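Local coordinates for exopolysaccharide biosynthesis protein (Pantoea stewartii subsp. stewartii DC283, PDB 6TGF), which probably modifies the exopolysaccharide of the bacterial biofilm, acting as a glycan hydrolase with a fold like that of bacteriophage tailspikes, at residues D394-G399 and L430-C435. Residues are numbered along the deposited sequence; the frame is centred on the assembly and turned at random.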
ATOM      1  N   ASP B 394      17.824 -17.677   9.926  1.00 35.08           N
ATOM      2  CA  ASP B 394      16.465 -17.278   9.474  1.00 34.49           C
ATOM      3  C   ASP B 394      16.348 -15.755   9.582  1.00 33.98           C
ATOM      4  O   ASP B 394      16.952 -15.185  10.509  1.00 33.89           O
ATOM      5  CB  ASP B 394      15.368 -17.965  10.294  1.00 34.51           C
ATOM      6  CG  ASP B 394      15.302 -19.474  10.128  1.00 34.85           C
ATOM      7  OD1 ASP B 394      15.954 -19.995   9.201  1.00 35.16           O
ATOM      8  OD2 ASP B 394      14.593 -20.114  10.927  1.00 34.95           O
ATOM      9  N   VAL B 395      15.615 -15.122   8.662  1.00 33.52           N
ATOM     10  CA  VAL B 395      15.374 -13.648   8.662  1.00 33.17           C
ATOM     11  C   VAL B 395      14.017 -13.384   9.336  1.00 32.99           C
ATOM     12  O   VAL B 395      14.022 -12.981  10.514  1.00 32.78           O
ATOM     13  CB  VAL B 395      15.473 -13.063   7.238  1.00 32.94           C
ATOM     14  CG1 VAL B 395      15.184 -11.570   7.207  1.00 32.72           C
ATOM     15  CG2 VAL B 395      16.832 -13.349   6.618  1.00 33.20           C
ATOM     16  N   ILE B 396      12.905 -13.632   8.636  1.00 33.00           N
ATOM     17  CA  ILE B 396      11.522 -13.469   9.180  1.00 32.97           C
ATOM     18  C   ILE B 396      11.019 -14.847   9.630  1.00 33.42           C
ATOM     19  O   ILE B 396      10.692 -15.675   8.757  1.00 33.42           O
ATOM     20  CB  ILE B 396      10.577 -12.820   8.145  1.00 32.70           C
ATOM     21  CG1 ILE B 396      11.222 -11.625   7.435  1.00 32.63           C
ATOM     22  CG2 ILE B 396       9.253 -12.441   8.794  1.00 32.47           C
ATOM     23  CD1 ILE B 396      11.669 -10.511   8.355  1.00 32.55           C
ATOM     24  N   GLN B 397      10.973 -15.075  10.947  1.00 33.89           N
ATOM     25  CA  GLN B 397      10.528 -16.351  11.568  1.00 34.45           C
ATOM     26  C   GLN B 397       9.320 -16.070  12.466  1.00 34.91           C
ATOM     27  O   GLN B 397       9.357 -15.071  13.210  1.00 34.81           O
ATOM     28  CB  GLN B 397      11.676 -16.988  12.356  1.00 34.63           C
ATOM     29  CG  GLN B 397      11.388 -18.406  12.833  1.00 34.90           C
ATOM     30  CD  GLN B 397      10.690 -18.455  14.170  1.00 34.96           C
ATOM     31  OE1 GLN B 397      11.051 -17.746  15.108  1.00 34.92           O
ATOM     32  NE2 GLN B 397       9.680 -19.304  14.271  1.00 34.97           N
ATOM     33  N   ALA B 398       8.291 -16.917  12.384  1.00 35.76           N
ATOM     34  CA  ALA B 398       7.082 -16.874  13.240  1.00 36.57           C
ATOM     35  C   ALA B 398       6.613 -18.304  13.531  1.00 37.65           C
ATOM     36  O   ALA B 398       6.454 -19.082  12.567  1.00 37.76           O
ATOM     37  CB  ALA B 398       6.001 -16.056  12.575  1.00 36.29           C
ATOM     38  N   GLY B 399       6.418 -18.627  14.813  1.00 38.85           N
ATOM     39  CA  GLY B 399       5.935 -19.938  15.289  1.00 40.15           C
ATOM     40  C   GLY B 399       4.716 -19.789  16.182  1.00 41.24           C
ATOM     41  O   GLY B 399       4.154 -18.677  16.237  1.00 41.20           O
ATOM     42  N   LEU B 430      12.191 -16.596   4.738  1.00 33.20           N
ATOM     43  CA  LEU B 430      10.844 -16.644   5.370  1.00 32.56           C
ATOM     44  C   LEU B 430      10.660 -18.012   6.035  1.00 32.31           C
ATOM     45  O   LEU B 430      10.550 -19.009   5.305  1.00 32.43           O
ATOM     46  CB  LEU B 430       9.766 -16.403   4.307  1.00 32.34           C
ATOM     47  CG  LEU B 430       9.972 -15.189   3.402  1.00 32.22           C
ATOM     48  CD1 LEU B 430       8.848 -15.083   2.383  1.00 32.12           C
ATOM     49  CD2 LEU B 430      10.075 -13.906   4.213  1.00 32.11           C
ATOM     50  N   ASN B 431      10.653 -18.052   7.369  1.00 32.04           N
ATOM     51  CA  ASN B 431      10.307 -19.255   8.175  1.00 32.02           C
ATOM     52  C   ASN B 431       8.905 -19.034   8.753  1.00 31.52           C
ATOM     53  O   ASN B 431       8.797 -18.739   9.960  1.00 31.51           O
ATOM     54  CB  ASN B 431      11.370 -19.533   9.243  1.00 32.36           C
ATOM     55  CG  ASN B 431      11.151 -20.832   9.990  1.00 32.73           C
ATOM     56  OD1 ASN B 431      10.176 -21.543   9.751  1.00 32.81           O
ATOM     57  ND2 ASN B 431      12.054 -21.149  10.903  1.00 33.02           N
ATOM     58  N   LEU B 432       7.877 -19.165   7.910  1.00 31.05           N
ATOM     59  CA  LEU B 432       6.483 -18.742   8.215  1.00 30.82           C
ATOM     60  C   LEU B 432       5.491 -19.842   7.843  1.00 30.94           C
ATOM     61  O   LEU B 432       4.610 -19.630   7.012  1.00 30.58           O
ATOM     62  CB  LEU B 432       6.198 -17.447   7.446  1.00 30.44           C
ATOM     63  CG  LEU B 432       7.072 -16.249   7.816  1.00 30.24           C
ATOM     64  CD1 LEU B 432       6.842 -15.096   6.855  1.00 29.99           C
ATOM     65  CD2 LEU B 432       6.816 -15.803   9.247  1.00 30.26           C
ATOM     66  N   PRO B 433       5.586 -21.045   8.457  1.00 31.40           N
ATOM     67  CA  PRO B 433       4.566 -22.080   8.282  1.00 31.65           C
ATOM     68  C   PRO B 433       3.228 -21.690   8.930  1.00 31.76           C
ATOM     69  O   PRO B 433       3.239 -20.943   9.894  1.00 31.86           O
ATOM     70  CB  PRO B 433       5.167 -23.311   8.979  1.00 32.07           C
ATOM     71  CG  PRO B 433       6.138 -22.735   9.990  1.00 32.06           C
ATOM     72  CD  PRO B 433       6.679 -21.479   9.342  1.00 31.73           C
ATOM     73  N   ARG B 434       2.120 -22.196   8.377  1.00 31.80           N
ATOM     74  CA  ARG B 434       0.741 -22.025   8.912  1.00 31.86           C
ATOM     75  C   ARG B 434       0.428 -20.536   9.108  1.00 31.41           C
ATOM     76  O   ARG B 434      -0.035 -20.169  10.206  1.00 31.58           O
ATOM     77  CB  ARG B 434       0.585 -22.777  10.237  1.00 32.47           C
ATOM     78  CG  ARG B 434       0.802 -24.279  10.141  1.00 32.94           C
ATOM     79  CD  ARG B 434       0.401 -24.940  11.444  1.00 33.52           C
ATOM     80  NE  ARG B 434       0.637 -26.376  11.460  1.00 34.09           N
ATOM     81  CZ  ARG B 434       0.391 -27.172  12.496  1.00 34.60           C
ATOM     82  NH1 ARG B 434      -0.101 -26.677  13.621  1.00 34.70           N
ATOM     83  NH2 ARG B 434       0.638 -28.467  12.404  1.00 35.10           N
ATOM     84  N   CYS B 435       0.674 -19.713   8.086  1.00 30.84           N
ATOM     85  CA  CYS B 435       0.297 -18.276   8.049  1.00 30.40           C
ATOM     86  C   CYS B 435      -1.019 -18.125   7.278  1.00 30.18           C
ATOM     87  O   CYS B 435      -1.016 -18.368   6.054  1.00 30.29           O
ATOM     88  CB  CYS B 435       1.393 -17.431   7.413  1.00 30.18           C
ATOM     89  SG  CYS B 435       2.820 -17.177   8.499  1.00 30.31           S
TER
HETATM   90  O   HOH W   1       8.429 -21.132  12.223  1.00 24.60           O
HETATM   91  O   HOH W   2       4.176 -18.812  11.153  1.00 39.55           O
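Asn431 ND2 donates to Asp394 OD2 at 2.7 Å, the shortest direct polar bond between segments 394-399 and 430-435, on neighbouring rungs of the parallel beta-helix. The amide reaches OD2 from above the carboxylate, the two planes standing almost perpendicular (88°), while Asp394 OD1 accepts from the backbone N of Lys428. Both oxygens of the carboxylate therefore hold the rung that carries Asn431. With CG anti to its backbone N (chi1 -173°), Asn431 runs beside Gln397 in the same direction, and Gln397 CG lies against the amide of Asn431. Gln397 in turn bends at chi2, its OE1 bonded to Ser374 on the preceding rung, and its NE2 donates to a water that also lies within hydrogen-bonding distance of Ala398 O. In the backbone, Ile396 O accepts from Asn431 N (2.8 Å) and Ala398 N donates to Asn431 O (3.1 Å), pairing the short parallel strands. Ile396 and Leu430 occupy the other face, side by side, and with Leu432 they meet Leu416 of strand 414-422 in the interior of the helix. Past Asn431 the strand pairing gives way: Leu432 CD2 lies against Ala398 CB, and a second water donates to both Ala398 O (2.7 Å) and Pro433 O.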